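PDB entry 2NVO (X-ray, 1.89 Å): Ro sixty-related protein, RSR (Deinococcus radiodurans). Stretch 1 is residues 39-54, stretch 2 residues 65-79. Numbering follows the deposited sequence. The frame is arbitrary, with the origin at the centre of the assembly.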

ATOM      1  N   SER A  39      -8.767  -1.341  25.458  1.00 40.45           N
ATOM      2  CA  SER A  39      -8.694   0.117  25.423  1.00 41.40           C
ATOM      3  C   SER A  39      -9.278   0.679  24.131  1.00 39.60           C
ATOM      4  O   SER A  39      -8.938   0.211  23.044  1.00 37.00           O
ATOM      5  CB  SER A  39      -7.248   0.582  25.565  1.00 36.19           C
ATOM      6  OG  SER A  39      -7.153   1.986  25.382  1.00 39.30           O
ATOM      7  N   ASP A  40     -10.145   1.684  24.253  1.00 38.85           N
ATOM      8  CA  ASP A  40     -10.779   2.305  23.089  1.00 37.63           C
ATOM      9  C   ASP A  40      -9.732   2.817  22.108  1.00 35.93           C
ATOM     10  O   ASP A  40      -9.848   2.605  20.902  1.00 34.61           O
ATOM     11  CB  ASP A  40     -11.694   3.471  23.497  1.00 37.47           C
ATOM     12  CG  ASP A  40     -12.920   3.026  24.276  1.00 40.58           C
ATOM     13  OD1 ASP A  40     -13.279   1.829  24.230  1.00 37.12           O
ATOM     14  OD2 ASP A  40     -13.535   3.892  24.937  1.00 45.43           O
ATOM     15  N   GLU A  41      -8.718   3.497  22.634  1.00 34.66           N
ATOM     16  CA  GLU A  41      -7.653   4.060  21.814  1.00 37.14           C
ATOM     17  C   GLU A  41      -6.995   2.989  20.943  1.00 34.39           C
ATOM     18  O   GLU A  41      -6.787   3.183  19.741  1.00 32.81           O
ATOM     19  CB  GLU A  41      -6.581   4.728  22.689  1.00 40.78           C
ATOM     20  CG  GLU A  41      -7.011   6.014  23.395  1.00 44.69           C
ATOM     21  CD  GLU A  41      -7.630   5.776  24.777  1.00 46.00           C
ATOM     22  OE1 GLU A  41      -7.555   6.695  25.622  1.00 50.54           O
ATOM     23  OE2 GLU A  41      -8.187   4.680  25.020  1.00 40.07           O
ATOM     24  N   SER A  42      -6.663   1.861  21.557  1.00 35.71           N
ATOM     25  CA  SER A  42      -5.927   0.812  20.870  1.00 34.47           C
ATOM     26  C   SER A  42      -6.808   0.064  19.891  1.00 28.61           C
ATOM     27  O   SER A  42      -6.362  -0.313  18.812  1.00 27.11           O
ATOM     28  CB  SER A  42      -5.327  -0.170  21.876  1.00 34.56           C
ATOM     29  OG  SER A  42      -4.309   0.458  22.630  1.00 40.41           O
ATOM     30  N   ARG A  43      -8.054  -0.168  20.285  1.00 29.19           N
ATOM     31  CA  ARG A  43      -8.975  -0.917  19.449  1.00 31.03           C
ATOM     32  C   ARG A  43      -9.346  -0.106  18.212  1.00 25.40           C
ATOM     33  O   ARG A  43      -9.463  -0.648  17.122  1.00 24.80           O
ATOM     34  CB  ARG A  43     -10.228  -1.318  20.228  1.00 28.98           C
ATOM     35  CG  ARG A  43     -11.057  -2.368  19.511  1.00 32.34           C
ATOM     36  CD  ARG A  43     -12.274  -2.795  20.317  1.00 30.64           C
ATOM     37  NE  ARG A  43     -13.152  -3.672  19.545  1.00 28.89           N
ATOM     38  CZ  ARG A  43     -14.189  -4.328  20.062  1.00 31.39           C
ATOM     39  NH1 ARG A  43     -14.473  -4.207  21.353  1.00 32.13           N
ATOM     40  NH2 ARG A  43     -14.938  -5.104  19.294  1.00 31.87           N
ATOM     41  N   LEU A  44      -9.528   1.196  18.388  1.00 25.58           N
ATOM     42  CA  LEU A  44      -9.837   2.071  17.265  1.00 25.50           C
ATOM     43  C   LEU A  44      -8.628   2.226  16.345  1.00 23.20           C
ATOM     44  O   LEU A  44      -8.778   2.252  15.126  1.00 20.64           O
ATOM     45  CB  LEU A  44     -10.307   3.447  17.746  1.00 26.36           C
ATOM     46  CG  LEU A  44     -10.613   4.454  16.632  1.00 27.07           C
ATOM     47  CD1 LEU A  44     -11.821   3.992  15.817  1.00 25.03           C
ATOM     48  CD2 LEU A  44     -10.843   5.850  17.184  1.00 27.43           C
ATOM     49  N   THR A  45      -7.431   2.328  16.922  1.00 21.99           N
ATOM     50  CA  THR A  45      -6.229   2.454  16.104  1.00 22.47           C
ATOM     51  C   THR A  45      -6.079   1.214  15.217  1.00 18.11           C
ATOM     52  O   THR A  45      -5.742   1.315  14.033  1.00 16.65           O
ATOM     53  CB  THR A  45      -4.948   2.653  16.959  1.00 24.46           C
ATOM     54  OG1 THR A  45      -4.934   3.975  17.513  1.00 23.89           O
ATOM     55  CG2 THR A  45      -3.707   2.487  16.106  1.00 22.55           C
ATOM     56  N   ARG A  46      -6.349   0.047  15.786  1.00 17.35           N
ATOM     57  CA  ARG A  46      -6.244  -1.181  15.005  1.00 20.15           C
ATOM     58  C   ARG A  46      -7.211  -1.164  13.830  1.00 17.57           C
ATOM     59  O   ARG A  46      -6.865  -1.550  12.726  1.00 16.39           O
ATOM     60  CB  ARG A  46      -6.478  -2.423  15.857  1.00 19.55           C
ATOM     61  CG  ARG A  46      -6.266  -3.719  15.070  1.00 19.45           C
ATOM     62  CD  ARG A  46      -6.171  -4.934  15.987  1.00 24.22           C
ATOM     63  NE  ARG A  46      -4.919  -4.932  16.735  1.00 26.01           N
ATOM     64  CZ  ARG A  46      -4.449  -5.968  17.422  1.00 25.31           C
ATOM     65  NH1 ARG A  46      -5.135  -7.104  17.463  1.00 25.78           N
ATOM     66  NH2 ARG A  46      -3.288  -5.867  18.070  1.00 26.08           N
ATOM     67  N   PHE A  47      -8.434  -0.716  14.080  1.00 17.23           N
ATOM     68  CA  PHE A  47      -9.420  -0.612  13.022  1.00 18.31           C
ATOM     69  C   PHE A  47      -8.974   0.385  11.948  1.00 15.35           C
ATOM     70  O   PHE A  47      -9.175   0.166  10.751  1.00 16.72           O
ATOM     71  CB  PHE A  47     -10.776  -0.214  13.603  1.00 16.85           C
ATOM     72  CG  PHE A  47     -11.799   0.120  12.566  1.00 17.59           C
ATOM     73  CD1 PHE A  47     -12.632  -0.865  12.053  1.00 19.96           C
ATOM     74  CD2 PHE A  47     -11.931   1.417  12.101  1.00 17.63           C
ATOM     75  CE1 PHE A  47     -13.577  -0.556  11.077  1.00 19.58           C
ATOM     76  CE2 PHE A  47     -12.872   1.726  11.129  1.00 17.24           C
ATOM     77  CZ  PHE A  47     -13.694   0.740  10.628  1.00 18.10           C
ATOM     78  N   LEU A  48      -8.377   1.485  12.379  1.00 12.46           N
ATOM     79  CA  LEU A  48      -7.894   2.510  11.454  1.00 14.04           C
ATOM     80  C   LEU A  48      -6.757   2.037  10.552  1.00 14.83           C
ATOM     81  O   LEU A  48      -6.675   2.431   9.397  1.00 13.75           O
ATOM     82  CB  LEU A  48      -7.443   3.744  12.228  1.00 16.51           C
ATOM     83  CG  LEU A  48      -8.575   4.534  12.876  1.00 17.99           C
ATOM     84  CD1 LEU A  48      -8.014   5.580  13.826  1.00 19.87           C
ATOM     85  CD2 LEU A  48      -9.419   5.186  11.784  1.00 17.76           C
ATOM     86  N   VAL A  49      -5.880   1.192  11.078  1.00 15.52           N
ATOM     87  CA  VAL A  49      -4.755   0.697  10.288  1.00 15.64           C
ATOM     88  C   VAL A  49      -5.128  -0.486   9.409  1.00 15.88           C
ATOM     89  O   VAL A  49      -4.813  -0.510   8.225  1.00 17.62           O
ATOM     90  CB  VAL A  49      -3.562   0.278  11.181  1.00 20.62           C
ATOM     91  CG1 VAL A  49      -2.502  -0.469  10.354  1.00 17.62           C
ATOM     92  CG2 VAL A  49      -2.968   1.483  11.864  1.00 19.93           C
ATOM     93  N   LEU A  50      -5.779  -1.480   9.998  1.00 15.69           N
ATOM     94  CA  LEU A  50      -6.092  -2.709   9.279  1.00 17.20           C
ATOM     95  C   LEU A  50      -7.351  -2.572   8.439  1.00 16.81           C
ATOM     96  O   LEU A  50      -7.478  -3.219   7.414  1.00 17.67           O
ATOM     97  CB  LEU A  50      -6.259  -3.874  10.253  1.00 17.41           C
ATOM     98  CG  LEU A  50      -5.033  -4.184  11.110  1.00 16.15           C
ATOM     99  CD1 LEU A  50      -5.276  -5.415  11.973  1.00 16.71           C
ATOM    100  CD2 LEU A  50      -3.823  -4.365  10.228  1.00 16.04           C
ATOM    101  N   GLY A  51      -8.284  -1.737   8.882  1.00 16.33           N
ATOM    102  CA  GLY A  51      -9.540  -1.565   8.178  1.00 17.95           C
ATOM    103  C   GLY A  51     -10.499  -2.653   8.598  1.00 20.47           C
ATOM    104  O   GLY A  51     -11.486  -2.925   7.921  1.00 22.14           O
ATOM    105  N   VAL A  52     -10.183  -3.284   9.720  1.00 19.96           N
ATOM    106  CA  VAL A  52     -11.022  -4.311  10.302  1.00 23.87           C
ATOM    107  C   VAL A  52     -10.885  -4.227  11.821  1.00 22.90           C
ATOM    108  O   VAL A  52      -9.862  -3.769  12.346  1.00 21.50           O
ATOM    109  CB  VAL A  52     -10.599  -5.707   9.819  1.00 24.43           C
ATOM    110  CG1 VAL A  52      -9.556  -6.286  10.763  1.00 24.66           C
ATOM    111  CG2 VAL A  52     -11.799  -6.628   9.730  1.00 29.23           C
ATOM    112  N   ASP A  53     -11.922  -4.674  12.523  1.00 24.63           N
ATOM    113  CA  ASP A  53     -11.968  -4.602  13.979  1.00 26.60           C
ATOM    114  C   ASP A  53     -11.511  -5.933  14.607  1.00 30.05           C
ATOM    115  O   ASP A  53     -12.172  -6.487  15.487  1.00 32.16           O
ATOM    116  CB  ASP A  53     -13.394  -4.238  14.408  1.00 29.69           C
ATOM    117  CG  ASP A  53     -13.533  -4.047  15.901  1.00 32.10           C
ATOM    118  OD1 ASP A  53     -12.503  -3.930  16.602  1.00 29.99           O
ATOM    119  OD2 ASP A  53     -14.690  -4.016  16.370  1.00 34.69           O
ATOM    120  N   GLY A  54     -10.383  -6.450  14.131  1.00 25.63           N
ATOM    121  CA  GLY A  54      -9.835  -7.704  14.624  1.00 21.09           C
ATOM    122  C   GLY A  54      -8.359  -7.750  14.302  1.00 17.76           C
ATOM    123  O   GLY A  54      -7.811  -6.749  13.858  1.00 20.44           O
ATOM    124  N   THR A  65     -13.908  -3.905   1.660  1.00 43.46           N
ATOM    125  CA  THR A  65     -14.094  -2.486   1.883  1.00 37.92           C
ATOM    126  C   THR A  65     -14.386  -2.294   3.358  1.00 31.94           C
ATOM    127  O   THR A  65     -15.106  -3.087   3.974  1.00 27.71           O
ATOM    128  CB  THR A  65     -15.285  -1.962   1.082  1.00 35.30           C
ATOM    129  OG1 THR A  65     -15.052  -2.189  -0.310  1.00 40.81           O
ATOM    130  CG2 THR A  65     -15.473  -0.471   1.321  1.00 38.48           C
ATOM    131  N   VAL A  66     -13.819  -1.250   3.935  1.00 27.52           N
ATOM    132  CA  VAL A  66     -14.022  -1.010   5.345  1.00 23.88           C
ATOM    133  C   VAL A  66     -15.498  -0.710   5.605  1.00 26.48           C
ATOM    134  O   VAL A  66     -16.144   0.042   4.875  1.00 22.92           O
ATOM    135  CB  VAL A  66     -13.146   0.145   5.858  1.00 22.23           C
ATOM    136  CG1 VAL A  66     -13.597   1.458   5.236  1.00 23.74           C
ATOM    137  CG2 VAL A  66     -13.186   0.210   7.383  1.00 17.59           C
ATOM    138  N   GLN A  67     -16.034  -1.345   6.634  1.00 26.44           N
ATOM    139  CA  GLN A  67     -17.360  -1.039   7.117  1.00 23.69           C
ATOM    140  C   GLN A  67     -17.224  -0.778   8.600  1.00 25.63           C
ATOM    141  O   GLN A  67     -16.415  -1.422   9.264  1.00 26.10           O
ATOM    142  CB  GLN A  67     -18.290  -2.219   6.884  1.00 28.88           C
ATOM    143  CG  GLN A  67     -18.666  -2.433   5.429  1.00 28.43           C
ATOM    144  CD  GLN A  67     -19.804  -3.411   5.287  1.00 34.23           C
ATOM    145  OE1 GLN A  67     -19.622  -4.525   4.800  1.00 33.28           O
ATOM    146  NE2 GLN A  67     -20.994  -3.007   5.735  1.00 34.58           N
ATOM    147  N   ALA A  68     -17.993   0.173   9.118  1.00 25.01           N
ATOM    148  CA  ALA A  68     -17.981   0.453  10.553  1.00 28.13           C
ATOM    149  C   ALA A  68     -18.670  -0.668  11.328  1.00 25.80           C
ATOM    150  O   ALA A  68     -19.756  -1.096  10.969  1.00 31.69           O
ATOM    151  CB  ALA A  68     -18.648   1.790  10.834  1.00 27.22           C
ATOM    152  N   THR A  69     -18.035  -1.157  12.383  1.00 25.82           N
ATOM    153  CA  THR A  69     -18.660  -2.170  13.216  1.00 26.00           C
ATOM    154  C   THR A  69     -19.368  -1.506  14.391  1.00 24.47           C
ATOM    155  O   THR A  69     -19.263  -0.298  14.585  1.00 23.63           O
ATOM    156  CB  THR A  69     -17.638  -3.188  13.755  1.00 27.69           C
ATOM    157  OG1 THR A  69     -16.658  -2.507  14.547  1.00 27.00           O
ATOM    158  CG2 THR A  69     -16.956  -3.927  12.608  1.00 29.23           C
ATOM    159  N   ASP A  70     -20.076  -2.302  15.180  1.00 26.93           N
ATOM    160  CA  ASP A  70     -20.816  -1.767  16.322  1.00 26.51           C
ATOM    161  C   ASP A  70     -19.896  -1.051  17.292  1.00 28.68           C
ATOM    162  O   ASP A  70     -20.216   0.043  17.770  1.00 27.03           O
ATOM    163  CB  ASP A  70     -21.602  -2.869  17.035  1.00 25.36           C
ATOM    164  CG  ASP A  70     -22.690  -3.457  16.167  1.00 29.08           C
ATOM    165  OD1 ASP A  70     -22.893  -2.953  15.047  1.00 29.34           O
ATOM    166  OD2 ASP A  70     -23.346  -4.429  16.598  1.00 32.77           O
ATOM    167  N   PHE A  71     -18.742  -1.649  17.581  1.00 25.27           N
ATOM    168  CA  PHE A  71     -17.827  -1.010  18.508  1.00 27.78           C
ATOM    169  C   PHE A  71     -17.450   0.381  18.028  1.00 28.39           C
ATOM    170  O   PHE A  71     -17.329   1.315  18.825  1.00 28.62           O
ATOM    171  CB  PHE A  71     -16.550  -1.813  18.729  1.00 28.51           C
ATOM    172  CG  PHE A  71     -15.444  -0.985  19.290  1.00 30.25           C
ATOM    173  CD1 PHE A  71     -15.354  -0.768  20.653  1.00 33.01           C
ATOM    174  CD2 PHE A  71     -14.529  -0.367  18.456  1.00 28.86           C
ATOM    175  CE1 PHE A  71     -14.352   0.027  21.176  1.00 32.95           C
ATOM    176  CE2 PHE A  71     -13.528   0.426  18.974  1.00 31.20           C
ATOM    177  CZ  PHE A  71     -13.441   0.626  20.339  1.00 32.78           C
ATOM    178  N   VAL A  72     -17.247   0.512  16.723  1.00 24.93           N
ATOM    179  CA  VAL A  72     -16.828   1.784  16.155  1.00 27.15           C
ATOM    180  C   VAL A  72     -17.915   2.862  16.261  1.00 26.36           C
ATOM    181  O   VAL A  72     -17.634   4.010  16.610  1.00 28.62           O
ATOM    182  CB  VAL A  72     -16.370   1.615  14.691  1.00 25.24           C
ATOM    183  CG1 VAL A  72     -16.066   2.957  14.062  1.00 23.19           C
ATOM    184  CG2 VAL A  72     -15.160   0.697  14.629  1.00 27.50           C
ATOM    185  N   ARG A  73     -19.152   2.500  15.947  1.00 27.43           N
ATOM    186  CA  ARG A  73     -20.251   3.460  16.041  1.00 30.10           C
ATOM    187  C   ARG A  73     -20.484   3.856  17.495  1.00 30.37           C
ATOM    188  O   ARG A  73     -20.543   5.039  17.831  1.00 29.87           O
ATOM    189  CB  ARG A  73     -21.527   2.874  15.445  1.00 28.40           C
ATOM    190  CG  ARG A  73     -21.494   2.768  13.934  1.00 30.26           C
ATOM    191  CD  ARG A  73     -22.733   2.089  13.406  1.00 31.74           C
ATOM    192  NE  ARG A  73     -22.704   0.654  13.649  1.00 31.77           N
ATOM    193  CZ  ARG A  73     -22.301  -0.239  12.749  1.00 33.61           C
ATOM    194  NH1 ARG A  73     -21.902   0.165  11.546  1.00 33.99           N
ATOM    195  NH2 ARG A  73     -22.292  -1.532  13.048  1.00 29.95           N
ATOM    196  N   GLU A  74     -20.603   2.842  18.343  1.00 30.52           N
ATOM    197  CA  GLU A  74     -20.787   3.017  19.779  1.00 33.97           C
ATOM    198  C   GLU A  74     -19.730   3.932  20.383  1.00 34.85           C
ATOM    199  O   GLU A  74     -20.024   4.740  21.259  1.00 36.14           O
ATOM    200  CB  GLU A  74     -20.754   1.651  20.462  1.00 34.06           C
ATOM    201  CG  GLU A  74     -20.156   1.645  21.865  1.00 38.01           C
ATOM    202  CD  GLU A  74     -19.396   0.354  22.151  1.00 42.80           C
ATOM    203  OE1 GLU A  74     -18.201   0.273  21.787  1.00 37.31           O
ATOM    204  OE2 GLU A  74     -19.994  -0.579  22.738  1.00 52.99           O
ATOM    205  N   LEU A  75     -18.499   3.808  19.908  1.00 35.05           N
ATOM    206  CA  LEU A  75     -17.420   4.634  20.417  1.00 32.18           C
ATOM    207  C   LEU A  75     -17.571   6.077  19.973  1.00 33.65           C
ATOM    208  O   LEU A  75     -17.248   6.994  20.719  1.00 34.20           O
ATOM    209  CB  LEU A  75     -16.064   4.102  19.965  1.00 32.78           C
ATOM    210  CG  LEU A  75     -14.913   5.060  20.268  1.00 31.51           C
ATOM    211  CD1 LEU A  75     -14.724   5.197  21.778  1.00 36.46           C
ATOM    212  CD2 LEU A  75     -13.631   4.585  19.605  1.00 32.54           C
ATOM    213  N   VAL A  76     -18.043   6.277  18.749  1.00 34.46           N
ATOM    214  CA  VAL A  76     -18.216   7.622  18.222  1.00 32.21           C
ATOM    215  C   VAL A  76     -19.292   8.371  18.997  1.00 37.66           C
ATOM    216  O   VAL A  76     -19.187   9.577  19.208  1.00 40.57           O
ATOM    217  CB  VAL A  76     -18.563   7.610  16.723  1.00 33.89           C
ATOM    218  CG1 VAL A  76     -19.066   8.979  16.281  1.00 32.31           C
ATOM    219  CG2 VAL A  76     -17.346   7.197  15.906  1.00 30.33           C
ATOM    220  N   GLN A  77     -20.324   7.652  19.424  1.00 36.71           N
ATOM    221  CA  GLN A  77     -21.372   8.246  20.245  1.00 41.61           C
ATOM    222  C   GLN A  77     -20.851   8.538  21.645  1.00 42.55           C
ATOM    223  O   GLN A  77     -21.000   9.649  22.158  1.00 44.15           O
ATOM    224  CB  GLN A  77     -22.581   7.316  20.332  1.00 40.76           C
ATOM    225  CG  GLN A  77     -23.301   7.138  19.021  1.00 40.59           C
ATOM    226  CD  GLN A  77     -23.752   8.461  18.432  1.00 42.06           C
ATOM    227  OE1 GLN A  77     -24.506   9.210  19.058  1.00 46.82           O
ATOM    228  NE2 GLN A  77     -23.296   8.754  17.220  1.00 36.39           N
ATOM    229  N   ARG A  78     -20.222   7.528  22.239  1.00 42.91           N
ATOM    230  CA  ARG A  78     -19.730   7.590  23.609  1.00 42.67           C
ATOM    231  C   ARG A  78     -18.674   8.677  23.808  1.00 44.08           C
ATOM    232  O   ARG A  78     -18.773   9.482  24.734  1.00 42.98           O
ATOM    233  CB  ARG A  78     -19.170   6.229  24.025  1.00 41.63           C
ATOM    234  CG  ARG A  78     -19.244   5.965  25.516  1.00 45.29           C
ATOM    235  CD  ARG A  78     -18.478   4.713  25.902  1.00 47.60           C
ATOM    236  NE  ARG A  78     -18.506   3.696  24.854  1.00 43.31           N
ATOM    237  CZ  ARG A  78     -17.421   3.223  24.251  1.00 41.70           C
ATOM    238  NH1 ARG A  78     -17.533   2.303  23.306  1.00 41.21           N
ATOM    239  NH2 ARG A  78     -16.221   3.668  24.598  1.00 39.66           N
ATOM    240  N   ASP A  79     -17.671   8.702  22.935  1.00 41.01           N
ATOM    241  CA  ASP A  79     -16.578   9.669  23.043  1.00 40.26           C
ATOM    242  C   ASP A  79     -16.027  10.058  21.664  1.00 39.34           C
ATOM    243  O   ASP A  79     -14.936   9.635  21.271  1.00 37.09           O
ATOM    244  CB  ASP A  79     -15.463   9.112  23.940  1.00 38.31           C
ATOM    245  CG  ASP A  79     -14.375  10.140  24.249  1.00 41.51           C
ATOM    246  OD1 ASP A  79     -14.365  11.234  23.638  1.00 41.06           O
ATOM    247  OD2 ASP A  79     -13.517   9.845  25.110  1.00 40.68           O
TER

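The apolar centre of the contact is built around Phe 47, a buried residue of helix 40-50 whose CA-to-CB bond points toward the second stretch. With chi1 at 171° (t), its ring reaches between the loop that precedes helix 70-78 and the first turn of that helix. Val 72 covers one face of the ring: its CG2 methyl stands 3.9 Å from the ring centroid and nearly on the ring normal, a CH-pi contact. Val 66, from the loop, packs more tightly, with its CG2 3.3 Å from Phe 47 CZ, while the carbonyl O of Gln 67 approaches the ring edge at 3.5 Å from Phe 47 CE1, where the polarized C-H bonds of an aromatic ring suit an acceptor.

The same Val 66 methyl lies 3.6 Å from Gly 51 O. Gly 51 leaves the helix with positive phi (84°), and at these backbone angles a CB would be jammed against the carbonyl O of Leu 50, which by itself calls for glycine. Nearer the start of helix 40-50, the apolar packing continues through two buried leucines, Leu 44 and Leu 75, which share the t, p rotamer and meet through CD2 atoms 3.9 Å apart. The helix axes stay 10.8 Å apart at closest approach and run at 125°, so side chains must fill the space between them.

Phe 71 carries the contact from apolar to polar, and covers more of its surface against the other stretch than any other residue here. The guanidinium of Arg 43 lies flat on it, planes at 7° and centres 4.2 Å apart. Arg 43 CD sits 3.4 Å above the centroid of the Phe 71 ring, so the aliphatic part of the extended arginine covers the ring centre and the charged group lies off-centre. Asp 53 holds that arginine in a salt bridge, with Arg 43 NE donating to Asp 53 OD1 at 3.0 Å and Arg 43 NH2 to Asp 53 OD2 at 3.1 Å. Asp 53 OD2 also accepts a hydrogen bond from Thr 69 OG1 (3.1 Å), tying the N-cap residue of helix 70-78 to the first stretch.

At the other polar margin, Asp 40 OD1 meets the edge of Phe 71, 3.7 Å from CE1, and Asp 40 OD2 forms a salt bridge with Arg 78 NH2 at 2.7 Å, although the hydrogen bond within it is weak (117°). Together the stretches bury 635 Å².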